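PDB 7LQX: glycosyl hydrolase BlGH5_18 from Bifidobacterium longum subsp. infantis, which probably acts as a beta-mannosidase of glycoside hydrolase family 5, subfamily 18, that hydrolyses the mannose-GlcNAc core released in bacterial N-glycan breakdown. Local coordinates for residues T229-W234 / E259-F264. Residues are numbered along the deposited sequence; the frame is centred on the assembly and turned at random. Where two conformers were deposited one is given.
Sequences TTIHSW and ELSRAF
Thr229 and Ser261 meet through their small side chains. The methyl CG2 of Thr229 lies 3.7 Å from Ser261 CB and nearly as close to the serine OG. Thr229 CG2 is anti to its own backbone N, and OG1 is beside that N (chi1 -58°). The methyl thus meets the serine, while OG1 bonds Arg270 NE and also a water. That water lies 2.7 Å from Thr229 OG1 and donates to Ser261 OG at 2.8 Å. It spans the two hydroxyls, and no direct hydrogen bond joins the segments.

Ser261 OG sits between its backbone N and carbonyl carbon (chi1 76°). This turns it back along the helix to Ala258 O, its main polar partner. Both buried hydroxyls therefore have a protein partner besides the water.

Ile231 is the second strand residue to face the helix. It was deposited in two conformers. In one of them, CD1 comes within 4.0 Å of Ser261 OG. This contact is light and less certain, since it rests on that conformer. The buried area is small (102 Å²).

On the helix, Arg262 NH1 forms a salt bridge with Glu259 OE1 at 2.8 Å. OE1 uses its syn lone pair and is tilted 23° from the guanidinium plane, while Glu259 CD lies at the edge of that group. Thr404 OG1 also bonds Glu259 OE1, and Asn363 OD1 bonds Arg262 NH1.

Strand 229-233 and helix 248-264 form a beta-alpha unit of the (beta/alpha)8 barrel typical of GH5 enzymes. Thr230 and His232 make no contact with residues 259-264, and His232 bonds Glu163 and Gln275. Strand 272-277 pairs with strand 229-233, and its Val272 touches Ile231 and Ser261. Trp210 of helix 208-211 packs on Thr229 and Ser261, while strand 403-407 covers another side of the helix.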
ATOM      1  N   THR A 229     -29.339  -2.233  -7.927  1.00  6.64           N
ATOM      2  CA  THR A 229     -28.283  -2.744  -8.781  1.00  7.46           C
ATOM      3  C   THR A 229     -27.378  -1.590  -9.168  1.00  6.69           C
ATOM      4  O   THR A 229     -27.860  -0.553  -9.629  1.00  8.46           O
ATOM      5  CB  THR A 229     -28.877  -3.329 -10.054  1.00  7.18           C
ATOM      6  OG1 THR A 229     -29.800  -4.365  -9.702  1.00  6.91           O
ATOM      7  CG2 THR A 229     -27.779  -3.882 -10.948  1.00  9.16           C
ATOM      8  N   THR A 230     -26.076  -1.766  -9.014  1.00  6.63           N
ATOM      9  CA  THR A 230     -25.126  -0.788  -9.522  1.00  7.17           C
ATOM     10  C   THR A 230     -24.525  -1.323 -10.815  1.00  7.40           C
ATOM     11  O   THR A 230     -24.210  -2.511 -10.918  1.00  8.57           O
ATOM     12  CB  THR A 230     -24.014  -0.499  -8.511  1.00  7.58           C
ATOM     13  OG1 THR A 230     -23.248  -1.682  -8.284  1.00  7.30           O
ATOM     14  CG2 THR A 230     -24.587  -0.005  -7.192  1.00  7.20           C
ATOM     15  N   ILE A 231     -24.387  -0.437 -11.796  0.60  7.62           N
ATOM     16  CA  ILE A 231     -23.794  -0.752 -13.090  0.60  8.23           C
ATOM     17  C   ILE A 231     -22.691   0.255 -13.361  0.60  7.69           C
ATOM     18  O   ILE A 231     -22.853   1.450 -13.093  0.60  6.18           O
ATOM     19  CB  ILE A 231     -24.858  -0.711 -14.207  0.60  9.42           C
ATOM     20  CG1 ILE A 231     -25.861  -1.843 -13.970  0.60 14.13           C
ATOM     21  CG2 ILE A 231     -24.210  -0.805 -15.583  0.60  8.25           C
ATOM     22  CD1 ILE A 231     -27.023  -1.834 -14.889  0.60 17.17           C
ATOM     23  N   HIS A 232     -21.569  -0.231 -13.888  1.00  7.03           N
ATOM     24  CA  HIS A 232     -20.465   0.620 -14.323  1.00  6.69           C
ATOM     25  C   HIS A 232     -20.271   0.306 -15.798  1.00  7.74           C
ATOM     26  O   HIS A 232     -19.781  -0.776 -16.139  1.00  9.15           O
ATOM     27  CB  HIS A 232     -19.176   0.327 -13.558  1.00  8.50           C
ATOM     28  CG  HIS A 232     -19.232   0.688 -12.110  1.00  6.80           C
ATOM     29  ND1 HIS A 232     -18.141   0.547 -11.281  1.00  6.94           N
ATOM     30  CD2 HIS A 232     -20.235   1.163 -11.337  1.00  7.23           C
ATOM     31  CE1 HIS A 232     -18.463   0.939 -10.063  1.00  7.42           C
ATOM     32  NE2 HIS A 232     -19.735   1.294 -10.065  1.00  7.46           N
ATOM     33  N   SER A 233     -20.657   1.233 -16.672  1.00  6.10           N
ATOM     34  CA  SER A 233     -20.721   0.981 -18.110  1.00  5.82           C
ATOM     35  C   SER A 233     -19.527   1.619 -18.806  1.00  6.07           C
ATOM     36  O   SER A 233     -19.426   2.849 -18.873  1.00  6.44           O
ATOM     37  CB  SER A 233     -22.029   1.524 -18.676  1.00  7.27           C
ATOM     38  OG  SER A 233     -22.108   1.262 -20.058  1.00  7.04           O
ATOM     39  N   TRP A 234     -18.664   0.777 -19.389  1.00  6.53           N
ATOM     40  CA  TRP A 234     -17.388   1.196 -19.969  1.00  6.40           C
ATOM     41  C   TRP A 234     -17.200   0.563 -21.342  1.00  6.00           C
ATOM     42  O   TRP A 234     -16.897  -0.630 -21.449  1.00  7.64           O
ATOM     43  CB  TRP A 234     -16.238   0.845 -19.033  1.00  7.00           C
ATOM     44  CG  TRP A 234     -16.233   1.720 -17.837  1.00  7.23           C
ATOM     45  CD1 TRP A 234     -16.600   1.388 -16.560  1.00  8.80           C
ATOM     46  CD2 TRP A 234     -15.891   3.105 -17.808  1.00  7.25           C
ATOM     47  NE1 TRP A 234     -16.483   2.483 -15.737  1.00  8.20           N
ATOM     48  CE2 TRP A 234     -16.048   3.549 -16.479  1.00  7.99           C
ATOM     49  CE3 TRP A 234     -15.468   4.015 -18.775  1.00  7.55           C
ATOM     50  CZ2 TRP A 234     -15.779   4.855 -16.098  1.00  8.92           C
ATOM     51  CZ3 TRP A 234     -15.207   5.311 -18.393  1.00  8.76           C
ATOM     52  CH2 TRP A 234     -15.368   5.723 -17.071  1.00  8.67           C
ATOM     53  N   GLU A 259     -30.871  -3.378 -18.677  1.00  6.59           N
ATOM     54  CA  GLU A 259     -31.875  -4.391 -18.996  1.00  6.37           C
ATOM     55  C   GLU A 259     -31.389  -5.789 -18.641  1.00  5.81           C
ATOM     56  O   GLU A 259     -32.167  -6.618 -18.158  1.00  7.43           O
ATOM     57  CB  GLU A 259     -32.249  -4.319 -20.475  1.00  6.99           C
ATOM     58  CG  GLU A 259     -32.981  -3.041 -20.872  1.00  7.96           C
ATOM     59  CD  GLU A 259     -34.242  -2.795 -20.059  1.00  7.53           C
ATOM     60  OE1 GLU A 259     -34.846  -3.767 -19.556  1.00  8.20           O
ATOM     61  OE2 GLU A 259     -34.633  -1.624 -19.921  1.00  9.14           O
ATOM     62  N   LEU A 260     -30.109  -6.076 -18.878  1.00  6.70           N
ATOM     63  CA  LEU A 260     -29.560  -7.371 -18.500  1.00  6.43           C
ATOM     64  C   LEU A 260     -29.742  -7.606 -17.010  1.00  6.98           C
ATOM     65  O   LEU A 260     -30.142  -8.696 -16.587  1.00  7.00           O
ATOM     66  CB  LEU A 260     -28.087  -7.433 -18.900  1.00  7.13           C
ATOM     67  CG  LEU A 260     -27.352  -8.730 -18.589  1.00  6.84           C
ATOM     68  CD1 LEU A 260     -27.942  -9.914 -19.319  1.00  8.03           C
ATOM     69  CD2 LEU A 260     -25.879  -8.566 -18.959  1.00  7.22           C
ATOM     70  N   SER A 261     -29.466  -6.591 -16.192  1.00  6.53           N
ATOM     71  CA  SER A 261     -29.591  -6.772 -14.753  1.00  6.76           C
ATOM     72  C   SER A 261     -31.027  -7.078 -14.354  1.00  7.61           C
ATOM     73  O   SER A 261     -31.260  -7.872 -13.440  1.00  7.23           O
ATOM     74  CB  SER A 261     -29.048  -5.543 -14.022  1.00  7.58           C
ATOM     75  OG  SER A 261     -29.928  -4.429 -14.056  1.00  7.58           O
ATOM     76  N   ARG A 262     -31.999  -6.493 -15.051  1.00  6.99           N
ATOM     77  CA  ARG A 262     -33.398  -6.736 -14.724  1.00  7.00           C
ATOM     78  C   ARG A 262     -33.784  -8.196 -14.894  1.00  8.16           C
ATOM     79  O   ARG A 262     -34.714  -8.669 -14.229  1.00  9.34           O
ATOM     80  CB  ARG A 262     -34.299  -5.867 -15.594  1.00  7.83           C
ATOM     81  CG  ARG A 262     -34.262  -4.387 -15.257  1.00  8.46           C
ATOM     82  CD  ARG A 262     -35.147  -3.640 -16.226  1.00  7.51           C
ATOM     83  NE  ARG A 262     -36.570  -3.900 -16.004  1.00  8.33           N
ATOM     84  CZ  ARG A 262     -37.525  -3.682 -16.903  1.00  8.29           C
ATOM     85  NH1 ARG A 262     -37.219  -3.273 -18.123  1.00  8.30           N
ATOM     86  NH2 ARG A 262     -38.794  -3.894 -16.581  1.00  8.42           N
ATOM     87  N   ALA A 263     -33.121  -8.919 -15.796  1.00  7.21           N
ATOM     88  CA  ALA A 263     -33.437 -10.331 -15.957  1.00  7.75           C
ATOM     89  C   ALA A 263     -33.293 -11.082 -14.643  1.00  6.92           C
ATOM     90  O   ALA A 263     -34.019 -12.052 -14.393  1.00  8.29           O
ATOM     91  CB  ALA A 263     -32.507 -10.952 -16.999  1.00  8.61           C
ATOM     92  N   PHE A 264     -32.350 -10.660 -13.796  1.00  7.28           N
ATOM     93  CA  PHE A 264     -31.989 -11.397 -12.591  1.00  7.55           C
ATOM     94  C   PHE A 264     -32.596 -10.833 -11.317  1.00  8.43           C
ATOM     95  O   PHE A 264     -32.497 -11.485 -10.272  1.00  9.82           O
ATOM     96  CB  PHE A 264     -30.451 -11.485 -12.489  1.00  8.56           C
ATOM     97  CG  PHE A 264     -29.832 -12.024 -13.738  1.00  8.11           C
ATOM     98  CD1 PHE A 264     -29.842 -13.378 -14.003  1.00  9.44           C
ATOM     99  CD2 PHE A 264     -29.314 -11.166 -14.695  1.00  8.78           C
ATOM    100  CE1 PHE A 264     -29.323 -13.866 -15.184  1.00 11.26           C
ATOM    101  CE2 PHE A 264     -28.807 -11.648 -15.869  1.00  9.90           C
ATOM    102  CZ  PHE A 264     -28.810 -12.992 -16.119  1.00 10.72           C
TER
HETATM  103  O   HOH W   1     -31.450  -4.851 -11.719  1.00  7.76           O